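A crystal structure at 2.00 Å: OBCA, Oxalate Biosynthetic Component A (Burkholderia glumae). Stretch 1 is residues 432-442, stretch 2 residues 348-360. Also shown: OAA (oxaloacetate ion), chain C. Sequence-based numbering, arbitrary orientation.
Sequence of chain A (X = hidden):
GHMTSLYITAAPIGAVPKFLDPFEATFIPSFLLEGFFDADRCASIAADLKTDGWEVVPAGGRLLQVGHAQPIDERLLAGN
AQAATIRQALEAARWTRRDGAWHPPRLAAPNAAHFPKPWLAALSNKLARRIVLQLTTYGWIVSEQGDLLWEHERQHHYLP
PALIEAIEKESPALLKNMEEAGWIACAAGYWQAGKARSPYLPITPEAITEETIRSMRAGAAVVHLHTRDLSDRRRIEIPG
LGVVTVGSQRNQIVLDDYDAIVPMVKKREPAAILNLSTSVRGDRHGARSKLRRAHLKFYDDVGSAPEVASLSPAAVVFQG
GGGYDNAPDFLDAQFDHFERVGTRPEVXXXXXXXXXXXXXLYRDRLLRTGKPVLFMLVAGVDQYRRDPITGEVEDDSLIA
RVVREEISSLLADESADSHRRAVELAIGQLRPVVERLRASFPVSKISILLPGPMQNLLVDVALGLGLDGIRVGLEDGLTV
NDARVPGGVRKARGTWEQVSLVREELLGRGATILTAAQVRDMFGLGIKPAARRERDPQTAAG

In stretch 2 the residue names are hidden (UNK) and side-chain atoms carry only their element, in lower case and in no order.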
# COMPACT_ATOMS: atom_id res chain seq x y z
N PRO A 432 24.06 8.86 5.22
CA PRO A 432 25.15 8.60 4.27
C PRO A 432 24.63 8.15 2.91
O PRO A 432 25.30 8.40 1.91
CB PRO A 432 25.91 7.43 4.92
CG PRO A 432 25.42 7.34 6.31
CD PRO A 432 24.04 7.87 6.31
N VAL A 433 23.46 7.50 2.87
CA VAL A 433 22.84 7.13 1.60
C VAL A 433 22.48 8.39 0.82
O VAL A 433 22.84 8.53 -0.35
CB VAL A 433 21.59 6.23 1.81
CG1 VAL A 433 20.83 6.00 0.50
CG2 VAL A 433 22.00 4.89 2.41
N VAL A 434 21.80 9.32 1.49
CA VAL A 434 21.44 10.58 0.86
C VAL A 434 22.69 11.33 0.35
O VAL A 434 22.70 11.83 -0.77
CB VAL A 434 20.62 11.48 1.81
CG1 VAL A 434 20.44 12.87 1.22
CG2 VAL A 434 19.26 10.84 2.11
N GLU A 435 23.73 11.39 1.18
CA GLU A 435 24.94 12.12 0.80
C GLU A 435 25.69 11.47 -0.36
O GLU A 435 26.25 12.17 -1.21
CB GLU A 435 25.87 12.30 2.01
CG GLU A 435 25.29 13.19 3.11
CD GLU A 435 24.84 14.54 2.58
OE1 GLU A 435 25.59 15.18 1.80
OE2 GLU A 435 23.71 14.96 2.93
N ARG A 436 25.71 10.14 -0.40
CA ARG A 436 26.32 9.45 -1.55
C ARG A 436 25.59 9.82 -2.82
O ARG A 436 26.21 10.10 -3.84
CB ARG A 436 26.32 7.93 -1.36
CG ARG A 436 27.36 7.41 -0.38
CD ARG A 436 27.38 5.89 -0.39
NE ARG A 436 27.91 5.36 -1.64
CZ ARG A 436 27.74 4.11 -2.06
NH1 ARG A 436 27.03 3.26 -1.32
NH2 ARG A 436 28.26 3.71 -3.21
N LEU A 437 24.26 9.84 -2.76
CA LEU A 437 23.47 10.19 -3.93
C LEU A 437 23.70 11.64 -4.35
O LEU A 437 23.86 11.94 -5.54
CB LEU A 437 21.97 9.88 -3.70
CG LEU A 437 21.59 8.40 -3.47
CD1 LEU A 437 20.10 8.26 -3.10
CD2 LEU A 437 21.91 7.55 -4.69
N ARG A 438 23.74 12.55 -3.37
CA ARG A 438 23.96 13.98 -3.66
C ARG A 438 25.35 14.24 -4.23
O ARG A 438 25.52 15.09 -5.08
CB ARG A 438 23.78 14.84 -2.41
CG ARG A 438 22.42 14.78 -1.77
CD ARG A 438 21.37 15.40 -2.62
NE ARG A 438 20.20 15.74 -1.82
CZ ARG A 438 19.04 16.12 -2.34
NH1 ARG A 438 18.89 16.21 -3.66
NH2 ARG A 438 18.02 16.41 -1.52
N ALA A 439 26.34 13.50 -3.73
CA ALA A 439 27.71 13.68 -4.19
C ALA A 439 27.83 13.23 -5.65
O ALA A 439 28.49 13.89 -6.45
CB ALA A 439 28.69 12.90 -3.29
N SER A 440 27.18 12.12 -6.00
CA SER A 440 27.31 11.60 -7.35
C SER A 440 26.41 12.33 -8.32
O SER A 440 26.71 12.41 -9.51
CB SER A 440 27.01 10.10 -7.41
OG SER A 440 27.98 9.38 -6.69
N PHE A 441 25.30 12.86 -7.81
CA PHE A 441 24.33 13.55 -8.64
C PHE A 441 23.97 14.89 -8.02
O PHE A 441 22.96 15.00 -7.33
CB PHE A 441 23.06 12.70 -8.81
CG PHE A 441 23.30 11.34 -9.39
CD1 PHE A 441 23.36 11.16 -10.77
CD2 PHE A 441 23.48 10.24 -8.57
CE1 PHE A 441 23.58 9.89 -11.31
CE2 PHE A 441 23.71 8.96 -9.10
CZ PHE A 441 23.75 8.79 -10.47
N PRO A 442 24.79 15.92 -8.28
CA PRO A 442 24.56 17.28 -7.76
C PRO A 442 23.19 17.85 -8.15
O PRO A 442 22.62 18.62 -7.39
CB PRO A 442 25.66 18.11 -8.42
CG PRO A 442 26.70 17.12 -8.86
CD PRO A 442 25.99 15.83 -9.13
N UNK A 348 14.30 3.56 -7.85
CA UNK A 348 13.73 3.02 -6.61
C UNK A 348 14.88 2.48 -5.79
O UNK A 348 15.40 1.40 -6.09
c UNK A 348 11.65 2.16 -7.86
c UNK A 348 10.71 3.24 -7.37
c UNK A 348 12.76 1.87 -6.89
o UNK A 348 10.97 4.41 -7.69
o UNK A 348 9.70 2.93 -6.70
N UNK A 349 15.28 3.21 -4.76
CA UNK A 349 16.42 2.79 -3.95
C UNK A 349 15.97 1.80 -2.86
O UNK A 349 15.67 2.17 -1.72
c UNK A 349 17.14 3.99 -3.32
c UNK A 349 17.48 5.04 -4.39
c UNK A 349 18.42 3.53 -2.64
N UNK A 350 15.93 0.52 -3.23
CA UNK A 350 15.50 -0.53 -2.32
C UNK A 350 16.60 -0.96 -1.35
O UNK A 350 16.31 -1.44 -0.26
c UNK A 350 11.07 -1.53 -4.78
c UNK A 350 15.05 -1.78 -3.10
c UNK A 350 12.54 -1.91 -2.90
c UNK A 350 11.25 -1.83 -3.44
c UNK A 350 13.48 -1.38 -5.04
c UNK A 350 12.20 -1.30 -5.60
c UNK A 350 13.66 -1.68 -3.69
N UNK A 351 17.86 -0.81 -1.76
CA UNK A 351 18.96 -1.46 -1.03
C UNK A 351 20.29 -0.78 -1.31
O UNK A 351 20.38 0.07 -2.19
n UNK A 351 18.40 -4.26 -3.33
o UNK A 351 19.78 -2.51 -3.59
c UNK A 351 19.01 -2.96 -1.36
c UNK A 351 19.10 -3.23 -2.87
N UNK A 352 21.34 -1.17 -0.58
CA UNK A 352 22.64 -0.55 -0.78
C UNK A 352 23.26 -0.91 -2.13
O UNK A 352 23.99 -0.11 -2.72
c UNK A 352 22.67 -0.64 2.79
c UNK A 352 23.26 -0.19 1.65
n UNK A 352 22.57 0.43 3.64
c UNK A 352 23.61 -0.88 0.37
n UNK A 352 23.50 1.16 1.85
c UNK A 352 23.08 1.50 3.06
N UNK A 353 22.98 -2.11 -2.62
CA UNK A 353 23.45 -2.51 -3.94
C UNK A 353 23.00 -1.49 -4.98
O UNK A 353 23.77 -1.09 -5.85
c UNK A 353 22.95 -3.90 -4.29
N UNK A 354 21.75 -1.03 -4.86
CA UNK A 354 21.25 -0.02 -5.79
C UNK A 354 22.01 1.30 -5.68
O UNK A 354 22.36 1.92 -6.70
c UNK A 354 19.27 1.52 -6.24
c UNK A 354 19.03 -0.98 -6.43
c UNK A 354 17.56 -1.22 -6.06
c UNK A 354 19.72 0.16 -5.68
N UNK A 355 22.31 1.72 -4.45
CA UNK A 355 23.11 2.93 -4.25
C UNK A 355 24.50 2.79 -4.91
O UNK A 355 24.94 3.68 -5.65
c UNK A 355 24.07 4.60 -2.62
c UNK A 355 21.92 3.40 -2.08
c UNK A 355 23.28 3.28 -2.76
N UNK A 356 25.18 1.68 -4.63
CA UNK A 356 26.48 1.40 -5.23
C UNK A 356 26.42 1.44 -6.75
O UNK A 356 27.26 2.06 -7.40
c UNK A 356 27.28 -0.07 -3.34
o UNK A 356 27.44 0.99 -2.69
c UNK A 356 26.97 0.02 -4.81
o UNK A 356 27.36 -1.20 -2.83
N UNK A 357 25.42 0.78 -7.32
CA UNK A 357 25.32 0.69 -8.78
C UNK A 357 24.94 2.01 -9.46
O UNK A 357 25.52 2.37 -10.49
n UNK A 357 24.02 -2.83 -8.89
c UNK A 357 24.86 -1.81 -8.75
c UNK A 357 24.35 -0.43 -9.17
o UNK A 357 26.01 -1.95 -8.32
N UNK A 358 23.98 2.72 -8.88
CA UNK A 358 23.50 3.97 -9.47
C UNK A 358 24.62 4.99 -9.50
O UNK A 358 24.75 5.75 -10.46
c UNK A 358 22.31 4.51 -8.70
N UNK A 359 25.45 4.99 -8.46
CA UNK A 359 26.49 6.01 -8.35
C UNK A 359 27.79 5.61 -9.04
O UNK A 359 28.72 6.40 -9.11
c UNK A 359 25.55 6.97 -6.22
c UNK A 359 26.79 6.39 -6.88
o UNK A 359 27.22 5.23 -6.15
N UNK A 360 27.86 4.39 -9.57
CA UNK A 360 29.07 3.96 -10.27
C UNK A 360 28.77 3.58 -11.71
O UNK A 360 28.74 4.43 -12.60
o UNK A 360 28.95 1.66 -9.42
c UNK A 360 29.77 2.82 -9.51
O1 OAA C . 9.20 -0.14 -9.26
O2 OAA C . 7.11 0.25 -8.46
O4 OAA C . 7.09 -3.21 -4.53
O5 OAA C . 8.30 -3.99 -6.31
O3 OAA C . 6.23 -1.18 -6.33
C1 OAA C . 8.27 -0.35 -8.36
C2 OAA C . 8.57 -1.28 -7.21
C3 OAA C . 7.37 -1.79 -6.44
C4 OAA C . 7.59 -3.07 -5.73
O HOH W 1 24.94 3.45 0.57
O HOH W 2 29.96 9.11 -8.34
O HOH W 3 28.98 6.51 -3.84

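Position 348 lies in a strand that continues to 349. Its side chain has three carbons in a row, the last carrying two oxygens, and does not reach stretch 1. This is Glu 348.

Position 349 has three side-chain carbons, forked at the first. One tip is 4.3 Å from Leu 437 CD1. This is Val 349.

Position 350 has one carbon, then a six-carbon ring. It is Phe 350. The ring edge meets the ligand, CZ 3.5 Å from OAA C2.

Position 351 has two carbons, the second carrying one oxygen and one nitrogen. The oxygen accepts from the backbone N of position 354 at 2.8 Å, capping the next helix. This is Asn 351.

Position 352 has one carbon, then a five-membered ring of three carbons and two nitrogens. A ring carbon lies 3.6 Å from Val 433 CG2. This is His 352. Water 1 links its ND1 to Arg 436 NH1.

Position 353 has one side-chain carbon, pointing away. It is Ala 353.

Position 354 has four carbons, forked at the first, one arm two carbons long. It is Ile 354.

Position 355 has three carbons, forked at the first, and points toward stretch 1. One tip is 3.8 Å from Val 433 CG1. The other is 3.5 Å from Arg 436 NH1, over a face of the guanidinium, and 4.2 Å from Leu 437 CD2. This is Val 355.

Position 356 has two carbons, the second carrying two oxygens. One oxygen is 2.7 Å from Arg 436 NH1. This is Asp 356.

Position 357 has two carbons, the second with one oxygen and one nitrogen. It points away. It is Asn 357.

Position 358 has one carbon. Its backbone O is 3.2 Å from Phe 441 CZ, at the ring edge. It is Ala 358.

Position 359 has one carbon carrying an oxygen and a carbon. The outer carbon is 4.0 Å from Leu 437 CD2. This is Thr 359. Its OG1 donates to Val 355 O at 2.8 Å.

Position 360 has one carbon and one oxygen, pointing away. It is Ser 360.

The two helices run nearly parallel, at 14°. Val 433, Leu 437 and Val 355 pack between them. Arg 436 closes one margin: NH1 and NH2 both donate to Asp 356 OD1, at 2.7 and 2.9 Å, within a salt bridge. Waters 2 and 3 join Thr 359 to Ser 440 and Arg 436.

Stretch 2 (348-360) EVFNHAIVDNATS
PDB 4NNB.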